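Long-range contacts in alternansucrase (Leuconostoc mesenteroides, PDB 6HVG), which belongs to glycoside hydrolase family 70, joining a domain related to the TIM-barrel clan to repeats of the choline-binding, cell-wall-binding type: residues N514-E522 / I1253-L1262; L527-Y537 / G573-D581. All coordinates share one frame; numbering follows the deposited sequence.

Interaction 1. Residues N514-E522 / I1253-L1262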
loop_
_atom_site.group_PDB
_atom_site.type_symbol
_atom_site.label_atom_id
_atom_site.label_comp_id
_atom_site.label_asym_id
_atom_site.label_seq_id
_atom_site.Cartn_x
_atom_site.Cartn_y
_atom_site.Cartn_z
ATOM N N ASN A 514 -5.899 24.408 -2.917
ATOM C CA ASN A 514 -4.756 24.774 -2.087
ATOM C C ASN A 514 -4.928 24.379 -0.624
ATOM O O ASN A 514 -3.966 24.342 0.117
ATOM C CB ASN A 514 -4.502 26.271 -2.192
ATOM C CG ASN A 514 -3.652 26.643 -3.378
ATOM O OD1 ASN A 514 -2.998 25.817 -3.968
ATOM N ND2 ASN A 514 -3.636 27.913 -3.706
ATOM N N TRP A 515 -6.168 24.121 -0.214
ATOM C CA TRP A 515 -6.486 23.754 1.154
ATOM C C TRP A 515 -7.002 22.324 1.310
ATOM O O TRP A 515 -7.695 21.994 2.300
ATOM C CB TRP A 515 -7.508 24.756 1.710
ATOM C CG TRP A 515 -7.000 26.172 1.695
ATOM C CD1 TRP A 515 -5.690 26.576 1.735
ATOM C CD2 TRP A 515 -7.777 27.366 1.633
ATOM N NE1 TRP A 515 -5.614 27.934 1.707
ATOM C CE2 TRP A 515 -6.880 28.446 1.660
ATOM C CE3 TRP A 515 -9.146 27.629 1.567
ATOM C CZ2 TRP A 515 -7.297 29.754 1.617
ATOM C CZ3 TRP A 515 -9.563 28.960 1.533
ATOM C CH2 TRP A 515 -8.637 29.992 1.552
ATOM N N ASN A 516 -6.669 21.468 0.343
ATOM C CA ASN A 516 -7.014 20.052 0.445
ATOM C C ASN A 516 -5.964 19.154 -0.225
ATOM O O ASN A 516 -4.906 19.632 -0.638
ATOM C CB ASN A 516 -8.472 19.817 0.002
ATOM C CG ASN A 516 -8.702 20.067 -1.462
ATOM O OD1 ASN A 516 -7.799 19.948 -2.295
ATOM N ND2 ASN A 516 -9.939 20.386 -1.803
ATOM N N LYS A 517 -6.238 17.864 -0.325
ATOM C CA LYS A 517 -5.253 16.897 -0.817
ATOM C C LYS A 517 -4.916 16.987 -2.303
ATOM O O LYS A 517 -3.942 16.375 -2.764
ATOM C CB LYS A 517 -5.730 15.462 -0.527
ATOM C CG LYS A 517 -6.748 14.910 -1.526
ATOM C CD LYS A 517 -7.236 13.528 -1.122
ATOM C CE LYS A 517 -8.233 12.976 -2.127
ATOM N NZ LYS A 517 -9.104 11.939 -1.498
ATOM N N GLN A 518 -5.715 17.725 -3.063
ATOM C CA GLN A 518 -5.466 17.910 -4.495
ATOM C C GLN A 518 -4.099 18.537 -4.767
ATOM O O GLN A 518 -3.452 18.246 -5.775
ATOM C CB GLN A 518 -6.568 18.750 -5.105
ATOM C CG GLN A 518 -7.928 18.078 -5.049
ATOM C CD GLN A 518 -9.012 18.855 -5.757
ATOM O OE1 GLN A 518 -8.801 19.973 -6.249
ATOM N NE2 GLN A 518 -10.202 18.273 -5.780
ATOM N N THR A 519 -3.644 19.368 -3.836
ATOM C CA THR A 519 -2.305 19.932 -3.913
ATOM C C THR A 519 -1.276 19.135 -3.132
ATOM O O THR A 519 -0.176 19.609 -2.936
ATOM C CB THR A 519 -2.312 21.393 -3.428
ATOM O OG1 THR A 519 -2.947 21.491 -2.143
ATOM C CG2 THR A 519 -3.053 22.245 -4.432
ATOM N N GLU A 520 -1.654 17.943 -2.669
ATOM C CA GLU A 520 -0.740 17.073 -1.919
ATOM C C GLU A 520 -0.242 15.873 -2.738
ATOM O O GLU A 520 0.547 15.085 -2.244
ATOM C CB GLU A 520 -1.384 16.595 -0.608
ATOM C CG GLU A 520 -1.610 17.718 0.384
ATOM C CD GLU A 520 -2.140 17.248 1.708
ATOM O OE1 GLU A 520 -2.518 16.081 1.807
ATOM O OE2 GLU A 520 -2.206 18.059 2.653
ATOM N N ASP A 521 -0.716 15.747 -3.979
ATOM C CA ASP A 521 -0.262 14.712 -4.893
ATOM C C ASP A 521 -0.391 13.301 -4.315
ATOM O O ASP A 521 0.569 12.543 -4.301
ATOM C CB ASP A 521 1.180 15.003 -5.307
ATOM C CG ASP A 521 1.303 16.252 -6.177
ATOM O OD1 ASP A 521 0.280 16.735 -6.706
ATOM O OD2 ASP A 521 2.442 16.751 -6.333
ATOM N N GLU A 522 -1.578 12.972 -3.816
ATOM C CA GLU A 522 -1.884 11.628 -3.369
ATOM C C GLU A 522 -1.373 10.617 -4.390
ATOM O O GLU A 522 -1.605 10.762 -5.577
ATOM C CB GLU A 522 -3.394 11.451 -3.159
ATOM C CG GLU A 522 -3.764 10.256 -2.278
ATOM C CD GLU A 522 -5.254 10.123 -2.022
ATOM O OE1 GLU A 522 -6.042 10.265 -2.983
ATOM O OE2 GLU A 522 -5.649 9.912 -0.856
ATOM N N ILE A 1253 0.446 12.205 4.430
ATOM C CA ILE A 1253 -0.225 13.431 4.052
ATOM C C ILE A 1253 -1.539 13.597 4.819
ATOM O O ILE A 1253 -2.300 12.647 4.955
ATOM C CB ILE A 1253 -0.480 13.518 2.534
ATOM C CG1 ILE A 1253 -1.335 12.364 2.033
ATOM C CG2 ILE A 1253 0.823 13.598 1.783
ATOM C CD1 ILE A 1253 -1.634 12.421 0.552
ATOM N N LEU A 1254 -1.783 14.808 5.319
ATOM C CA LEU A 1254 -2.923 15.078 6.193
ATOM C C LEU A 1254 -4.108 15.761 5.525
ATOM O O LEU A 1254 -5.054 16.155 6.220
ATOM C CB LEU A 1254 -2.474 15.916 7.402
ATOM C CG LEU A 1254 -1.383 15.286 8.277
ATOM C CD1 LEU A 1254 -1.191 16.078 9.551
ATOM C CD2 LEU A 1254 -1.714 13.859 8.647
ATOM N N HIS A 1255 -4.064 15.890 4.196
ATOM C CA HIS A 1255 -5.199 16.414 3.405
ATOM C C HIS A 1255 -5.547 17.888 3.708
ATOM O O HIS A 1255 -6.703 18.313 3.615
ATOM C CB HIS A 1255 -6.449 15.537 3.609
ATOM C CG HIS A 1255 -6.287 14.131 3.138
ATOM N ND1 HIS A 1255 -7.349 13.259 3.037
ATOM C CD2 HIS A 1255 -5.196 13.452 2.720
ATOM C CE1 HIS A 1255 -6.913 12.095 2.593
ATOM N NE2 HIS A 1255 -5.613 12.188 2.385
ATOM N N ARG A 1256 -4.542 18.653 4.081
ATOM C CA ARG A 1256 -4.764 20.021 4.517
ATOM C C ARG A 1256 -4.457 21.054 3.428
ATOM O O ARG A 1256 -5.064 22.135 3.418
ATOM C CB ARG A 1256 -3.946 20.303 5.776
ATOM C CG ARG A 1256 -4.653 19.764 6.994
ATOM C CD ARG A 1256 -3.809 19.799 8.246
ATOM N NE ARG A 1256 -4.588 19.272 9.358
ATOM C CZ ARG A 1256 -4.096 18.935 10.545
ATOM N NH1 ARG A 1256 -2.808 19.058 10.801
ATOM N NH2 ARG A 1256 -4.902 18.473 11.488
ATOM N N GLY A 1257 -3.512 20.723 2.548
ATOM C CA GLY A 1257 -3.225 21.534 1.393
ATOM C C GLY A 1257 -1.816 22.091 1.409
ATOM O O GLY A 1257 -1.198 22.230 2.473
ATOM N N ALA A 1258 -1.307 22.406 0.221
ATOM C CA ALA A 1258 0.020 22.974 0.098
ATOM C C ALA A 1258 0.110 24.371 0.711
ATOM O O ALA A 1258 1.178 24.785 1.174
ATOM C CB ALA A 1258 0.424 23.028 -1.360
ATOM N N TYR A 1259 -1.004 25.115 0.699
ATOM C CA TYR A 1259 -0.996 26.506 1.206
ATOM C C TYR A 1259 -2.124 26.772 2.191
ATOM O O TYR A 1259 -2.793 27.789 2.118
ATOM C CB TYR A 1259 -1.020 27.494 0.037
ATOM C CG TYR A 1259 0.172 27.325 -0.875
ATOM C CD1 TYR A 1259 1.428 27.739 -0.464
ATOM C CD2 TYR A 1259 0.048 26.728 -2.138
ATOM C CE1 TYR A 1259 2.532 27.575 -1.276
ATOM C CE2 TYR A 1259 1.151 26.563 -2.967
ATOM C CZ TYR A 1259 2.391 26.989 -2.528
ATOM O OH TYR A 1259 3.504 26.824 -3.334
ATOM N N TYR A 1260 -2.335 25.836 3.111
ATOM C CA TYR A 1260 -3.230 26.017 4.251
ATOM C C TYR A 1260 -2.594 27.004 5.235
ATOM O O TYR A 1260 -3.305 27.698 5.952
ATOM C CB TYR A 1260 -3.471 24.660 4.914
ATOM C CG TYR A 1260 -4.384 24.647 6.115
ATOM C CD1 TYR A 1260 -5.728 24.910 5.980
ATOM C CD2 TYR A 1260 -3.905 24.325 7.376
ATOM C CE1 TYR A 1260 -6.561 24.876 7.065
ATOM C CE2 TYR A 1260 -4.734 24.297 8.475
ATOM C CZ TYR A 1260 -6.054 24.575 8.318
ATOM O OH TYR A 1260 -6.889 24.552 9.419
ATOM N N VAL A 1261 -1.261 27.041 5.264
ATOM C CA VAL A 1261 -0.520 28.074 5.979
ATOM C C VAL A 1261 -0.440 29.285 5.056
ATOM O O VAL A 1261 0.107 29.193 3.962
ATOM C CB VAL A 1261 0.907 27.632 6.330
ATOM C CG1 VAL A 1261 1.643 28.740 7.088
ATOM C CG2 VAL A 1261 0.904 26.353 7.160
ATOM N N LEU A 1262 -0.989 30.415 5.498
ATOM C CA LEU A 1262 -1.270 31.538 4.605
ATOM C C LEU A 1262 -0.062 32.380 4.255
ATOM O O LEU A 1262 0.804 32.638 5.081
ATOM C CB LEU A 1262 -2.346 32.423 5.201
ATOM C CG LEU A 1262 -3.687 31.719 5.385
ATOM C CD1 LEU A 1262 -4.671 32.569 6.169
ATOM C CD2 LEU A 1262 -4.251 31.366 4.030
HETATM O O HOH W 1 -4.125 10.069 1.482
#

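Interaction 2. Residues L527-Y537 / G573-D581. With CA (calcium ion), chain C.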
loop_
_atom_site.group_PDB
_atom_site.type_symbol
_atom_site.label_atom_id
_atom_site.label_comp_id
_atom_site.label_asym_id
_atom_site.label_seq_id
_atom_site.Cartn_x
_atom_site.Cartn_y
_atom_site.Cartn_z
ATOM N N LEU A 527 4.886 1.694 -0.549
ATOM C CA LEU A 527 4.286 1.814 0.778
ATOM C C LEU A 527 3.326 2.983 0.892
ATOM O O LEU A 527 2.560 3.085 1.858
ATOM C CB LEU A 527 5.357 1.951 1.826
ATOM C CG LEU A 527 6.325 0.770 1.976
ATOM C CD1 LEU A 527 7.281 1.108 3.113
ATOM C CD2 LEU A 527 5.624 -0.546 2.250
ATOM N N GLN A 528 3.329 3.849 -0.115
ATOM C CA GLN A 528 2.338 4.904 -0.204
ATOM C C GLN A 528 0.943 4.323 -0.300
ATOM O O GLN A 528 -0.043 4.975 0.051
ATOM C CB GLN A 528 2.618 5.797 -1.394
ATOM C CG GLN A 528 3.917 6.575 -1.278
ATOM C CD GLN A 528 4.150 7.505 -2.432
ATOM O OE1 GLN A 528 4.328 8.687 -2.259
ATOM N NE2 GLN A 528 4.104 6.978 -3.614
ATOM N N TRP A 529 0.869 3.084 -0.754
ATOM C CA TRP A 529 -0.377 2.338 -0.829
ATOM C C TRP A 529 -1.185 2.367 0.466
ATOM O O TRP A 529 -2.409 2.309 0.419
ATOM C CB TRP A 529 -0.065 0.881 -1.203
ATOM C CG TRP A 529 -1.223 -0.034 -1.206
ATOM C CD1 TRP A 529 -1.575 -0.927 -0.227
ATOM C CD2 TRP A 529 -2.184 -0.180 -2.250
ATOM N NE1 TRP A 529 -2.717 -1.614 -0.599
ATOM C CE2 TRP A 529 -3.110 -1.175 -1.835
ATOM C CE3 TRP A 529 -2.366 0.443 -3.483
ATOM C CZ2 TRP A 529 -4.204 -1.559 -2.624
ATOM C CZ3 TRP A 529 -3.460 0.067 -4.267
ATOM C CH2 TRP A 529 -4.366 -0.925 -3.832
ATOM N N LEU A 530 -0.502 2.461 1.611
ATOM C CA LEU A 530 -1.170 2.332 2.894
ATOM C C LEU A 530 -1.997 3.557 3.244
ATOM O O LEU A 530 -3.160 3.426 3.613
ATOM C CB LEU A 530 -0.158 2.053 3.996
ATOM C CG LEU A 530 0.761 0.840 3.848
ATOM C CD1 LEU A 530 1.585 0.698 5.115
ATOM C CD2 LEU A 530 -0.028 -0.433 3.622
ATOM N N GLN A 531 -1.396 4.742 3.119
ATOM C CA GLN A 531 -2.052 5.985 3.524
ATOM C C GLN A 531 -2.106 7.136 2.511
ATOM O O GLN A 531 -2.638 8.208 2.821
ATOM C CB GLN A 531 -1.404 6.462 4.815
ATOM C CG GLN A 531 -1.900 5.714 6.030
ATOM C CD GLN A 531 -1.304 6.252 7.289
ATOM O OE1 GLN A 531 -0.104 6.424 7.377
ATOM N NE2 GLN A 531 -2.141 6.525 8.270
ATOM N N GLY A 532 -1.567 6.932 1.319
ATOM C CA GLY A 532 -1.732 7.897 0.260
ATOM C C GLY A 532 -0.575 8.839 -0.020
ATOM O O GLY A 532 -0.654 9.616 -0.962
ATOM N N GLY A 533 0.492 8.783 0.777
ATOM C CA GLY A 533 1.705 9.562 0.470
ATOM C C GLY A 533 2.360 10.187 1.687
ATOM O O GLY A 533 1.734 10.334 2.721
ATOM N N PHE A 534 3.620 10.573 1.556
ATOM C CA PHE A 534 4.386 11.078 2.685
ATOM C C PHE A 534 4.969 12.461 2.470
ATOM O O PHE A 534 5.294 12.839 1.334
ATOM C CB PHE A 534 5.566 10.162 2.970
ATOM C CG PHE A 534 5.195 8.737 3.160
ATOM C CD1 PHE A 534 4.543 8.318 4.306
ATOM C CD2 PHE A 534 5.514 7.813 2.207
ATOM C CE1 PHE A 534 4.193 7.001 4.481
ATOM C CE2 PHE A 534 5.186 6.488 2.385
ATOM C CZ PHE A 534 4.532 6.084 3.528
ATOM N N LEU A 535 5.172 13.152 3.595
ATOM C CA LEU A 535 5.859 14.424 3.665
ATOM C C LEU A 535 7.096 14.280 4.538
ATOM O O LEU A 535 7.005 13.782 5.644
ATOM C CB LEU A 535 4.968 15.464 4.310
ATOM C CG LEU A 535 3.686 15.817 3.564
ATOM C CD1 LEU A 535 2.865 16.811 4.379
ATOM C CD2 LEU A 535 4.026 16.379 2.208
ATOM N N ALA A 536 8.258 14.698 4.036
ATOM C CA ALA A 536 9.466 14.697 4.844
ATOM C C ALA A 536 9.669 16.093 5.432
ATOM O O ALA A 536 9.661 17.075 4.705
ATOM C CB ALA A 536 10.661 14.297 4.016
ATOM N N TYR A 537 9.861 16.176 6.743
ATOM C CA TYR A 537 10.112 17.440 7.391
ATOM C C TYR A 537 11.544 17.895 7.141
ATOM O O TYR A 537 12.461 17.075 7.042
ATOM C CB TYR A 537 9.872 17.361 8.900
ATOM C CG TYR A 537 8.480 16.954 9.330
ATOM C CD1 TYR A 537 7.389 17.116 8.518
ATOM C CD2 TYR A 537 8.263 16.406 10.591
ATOM C CE1 TYR A 537 6.117 16.703 8.922
ATOM C CE2 TYR A 537 6.996 16.028 11.007
ATOM C CZ TYR A 537 5.932 16.179 10.160
ATOM O OH TYR A 537 4.696 15.790 10.553
ATOM N N GLY A 573 16.796 2.717 2.324
ATOM C CA GLY A 573 15.648 2.177 3.023
ATOM C C GLY A 573 14.397 3.000 2.846
ATOM O O GLY A 573 14.466 4.225 2.712
ATOM N N SER A 574 13.251 2.327 2.855
ATOM C CA SER A 574 11.967 2.982 2.847
ATOM C C SER A 574 11.676 3.409 4.274
ATOM O O SER A 574 11.079 2.658 5.023
ATOM C CB SER A 574 10.899 2.008 2.353
ATOM O OG SER A 574 11.340 1.357 1.164
ATOM N N GLU A 575 12.117 4.613 4.633
ATOM C CA GLU A 575 12.021 5.133 5.980
ATOM C C GLU A 575 10.592 5.400 6.369
ATOM O O GLU A 575 10.228 5.290 7.547
ATOM C CB GLU A 575 12.824 6.429 6.085
ATOM C CG GLU A 575 12.931 7.046 7.490
ATOM C CD GLU A 575 13.594 6.157 8.525
ATOM O OE1 GLU A 575 14.843 5.983 8.460
ATOM O OE2 GLU A 575 12.844 5.652 9.404
ATOM N N PHE A 576 9.768 5.731 5.387
ATOM C CA PHE A 576 8.383 6.099 5.673
ATOM C C PHE A 576 7.469 4.941 5.433
ATOM O O PHE A 576 7.523 4.332 4.381
ATOM C CB PHE A 576 7.964 7.278 4.808
ATOM C CG PHE A 576 8.750 8.515 5.084
ATOM C CD1 PHE A 576 8.371 9.375 6.080
ATOM C CD2 PHE A 576 9.899 8.764 4.391
ATOM C CE1 PHE A 576 9.117 10.505 6.363
ATOM C CE2 PHE A 576 10.645 9.881 4.649
ATOM C CZ PHE A 576 10.257 10.756 5.643
ATOM N N LEU A 577 6.653 4.643 6.437
ATOM C CA LEU A 577 5.789 3.495 6.417
ATOM C C LEU A 577 4.399 3.940 6.775
ATOM O O LEU A 577 3.503 3.924 5.928
ATOM C CB LEU A 577 6.325 2.427 7.397
ATOM C CG LEU A 577 5.489 1.164 7.659
ATOM C CD1 LEU A 577 5.247 0.375 6.381
ATOM C CD2 LEU A 577 6.235 0.320 8.671
ATOM N N LEU A 578 4.198 4.337 8.029
ATOM C CA LEU A 578 2.862 4.722 8.510
ATOM C C LEU A 578 2.965 5.856 9.479
ATOM O O LEU A 578 3.954 5.987 10.209
ATOM C CB LEU A 578 2.158 3.543 9.205
ATOM C CG LEU A 578 1.631 2.413 8.306
ATOM C CD1 LEU A 578 1.492 1.096 9.056
ATOM C CD2 LEU A 578 0.276 2.770 7.720
ATOM N N ALA A 579 1.914 6.661 9.503
ATOM C CA ALA A 579 1.687 7.680 10.522
ATOM C C ALA A 579 2.846 8.648 10.653
ATOM O O ALA A 579 3.378 9.121 9.631
ATOM C CB ALA A 579 1.327 7.052 11.865
ATOM N N ASN A 580 3.205 9.005 11.888
ATOM C CA ASN A 580 4.298 9.917 12.118
ATOM C C ASN A 580 5.563 9.136 12.254
ATOM O O ASN A 580 5.714 8.393 13.202
ATOM C CB ASN A 580 4.082 10.701 13.395
ATOM C CG ASN A 580 2.916 11.648 13.300
ATOM O OD1 ASN A 580 3.034 12.752 12.743
ATOM N ND2 ASN A 580 1.804 11.240 13.832
ATOM N N ASP A 581 6.483 9.296 11.312
ATOM C CA ASP A 581 7.708 8.504 11.307
ATOM C C ASP A 581 8.719 9.132 12.280
ATOM O O ASP A 581 9.107 10.272 12.129
ATOM C CB ASP A 581 8.264 8.402 9.885
ATOM C CG ASP A 581 9.449 7.541 9.789
ATOM O OD1 ASP A 581 9.311 6.300 9.739
ATOM O OD2 ASP A 581 10.557 8.119 9.704
HETATM CA CA CA C . 10.845 5.193 9.637
HETATM O O HOH W 2 11.200 5.504 11.960
#

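Interaction 1. Residues N514-E522 / I1253-L1262
Trp515 and Gly1257 bring the two backbones to a CA-CA separation of 4.0 Å, and Tyr1259 N donates to Asn514 O over 3.1 Å, in the carbonyl plane. The carboxylate of Glu520 is the main polar element. Its OE1 takes His1255 N (2.9 Å) on the syn lone pair, whereas OE2 receives Arg1256 N (2.8 Å) and Gly1257 N (3.0 Å), both from one face and about 40° out of the carboxylate plane. CG lies anti to the carbonyl carbon (chi1 -67°) and the chain beyond is extended, carrying the carboxylate to three consecutive amides. Tyr1192 OH also bonds OE2; this many donors would probably favour the ionised form. Both segments are connections within the family 70 range, 514-522 with a short 3-10 turn, 1253-1262 leaving strand 1248-1252 of a six-stranded antiparallel sheet. Thr519 OG1 accepts Ala1258 N (3.0 Å) and pairs with Ala513 O. At the indole edge, Trp515 NE1 makes a weak bond to Tyr1259 O. Lys517 lies alongside His1255, its CD over the imidazole face, 4.0 Å from the centroid in a CH-pi contact. In the plane of that ring, water 1 bridges His1255 NE2 to Glu522 OE2.

Interaction 2. Residues L527-Y537 / G573-D581
Phe576 rests its CB over the centre of the Phe534 ring, 3.4 Å from the centroid and almost on the ring normal, a CH-pi contact. The two phenyl groups slide past each other in opposite directions, an oblique pair with planes at 32°. Leu577 O meets the Phe534 edge in the ring plane, 3.4 Å from CZ, while Phe576 CZ reaches Ala536 CB at 3.9 Å.

Beside these rings, leucines close the contact: Leu530 CD1 touches Leu578 CD2 at 3.6 Å, the two side chains crossing at about a right angle, and Leu527 CD1 packs against Leu577 CD1. The polar link is Ala579 N to Gln531 OE1, 2.9 Å and nearly straight (178°), in the carbonyl plane on a lone pair. Gln531 NE2 donates to Met1099 O, so both ends of the amide are engaged and its rotation is fixed.

Further out, strand 534-537 is held in the antiparallel sheet by backbone bonds of Phe534 to Val1175 and Leu535 to Thr1251. The segment 573-581 binds calcium through one carbonyl and two carboxylates. Next to Phe576 in the chain, Glu575 O lies 2.2 Å from the ion, and the same residue's OE2 is 2.1 Å away because the side chain bends at chi2 (60°) and returns to the metal. Asp581 OD1 and water 2 also bind, and Asn625 and Asp1159 complete the site; Asn1249 ND2 bonds Asp581 OD2 and helps orient that carboxylate.

The chemistry is thus divided: 527-537 supplies apolar surface and one amide oxygen, whereas 573-581 uses its anionic groups on the ion, which would offset part of their negative charge and tie the turn next to Phe576 to the calcium.

Overall arrangement
Both segments of interaction 2 fall in the roughly 730 residues that separate the two segments of interaction 1, and the centres of the two contacts lie about 16 Å apart. They meet where 1253-1262 departs from strand 1248-1252: Ile1253 N probably donates a hydrogen bond to Gly533 O, 2.8 Å away, and Ile1253 CG2 packs 4.0 Å from Leu535 CG. Glu522 CG adds a packing contact with Gly532 O. Strand 1248-1252 sits between strands 534-537 and 580-582 in one antiparallel sheet, so the strand leading into Ile1253 also pairs with a strand from each segment of interaction 2. The calcium ion lies 13.6 Å from Ile1253 N, and no residue of interaction 1 is among its ligands.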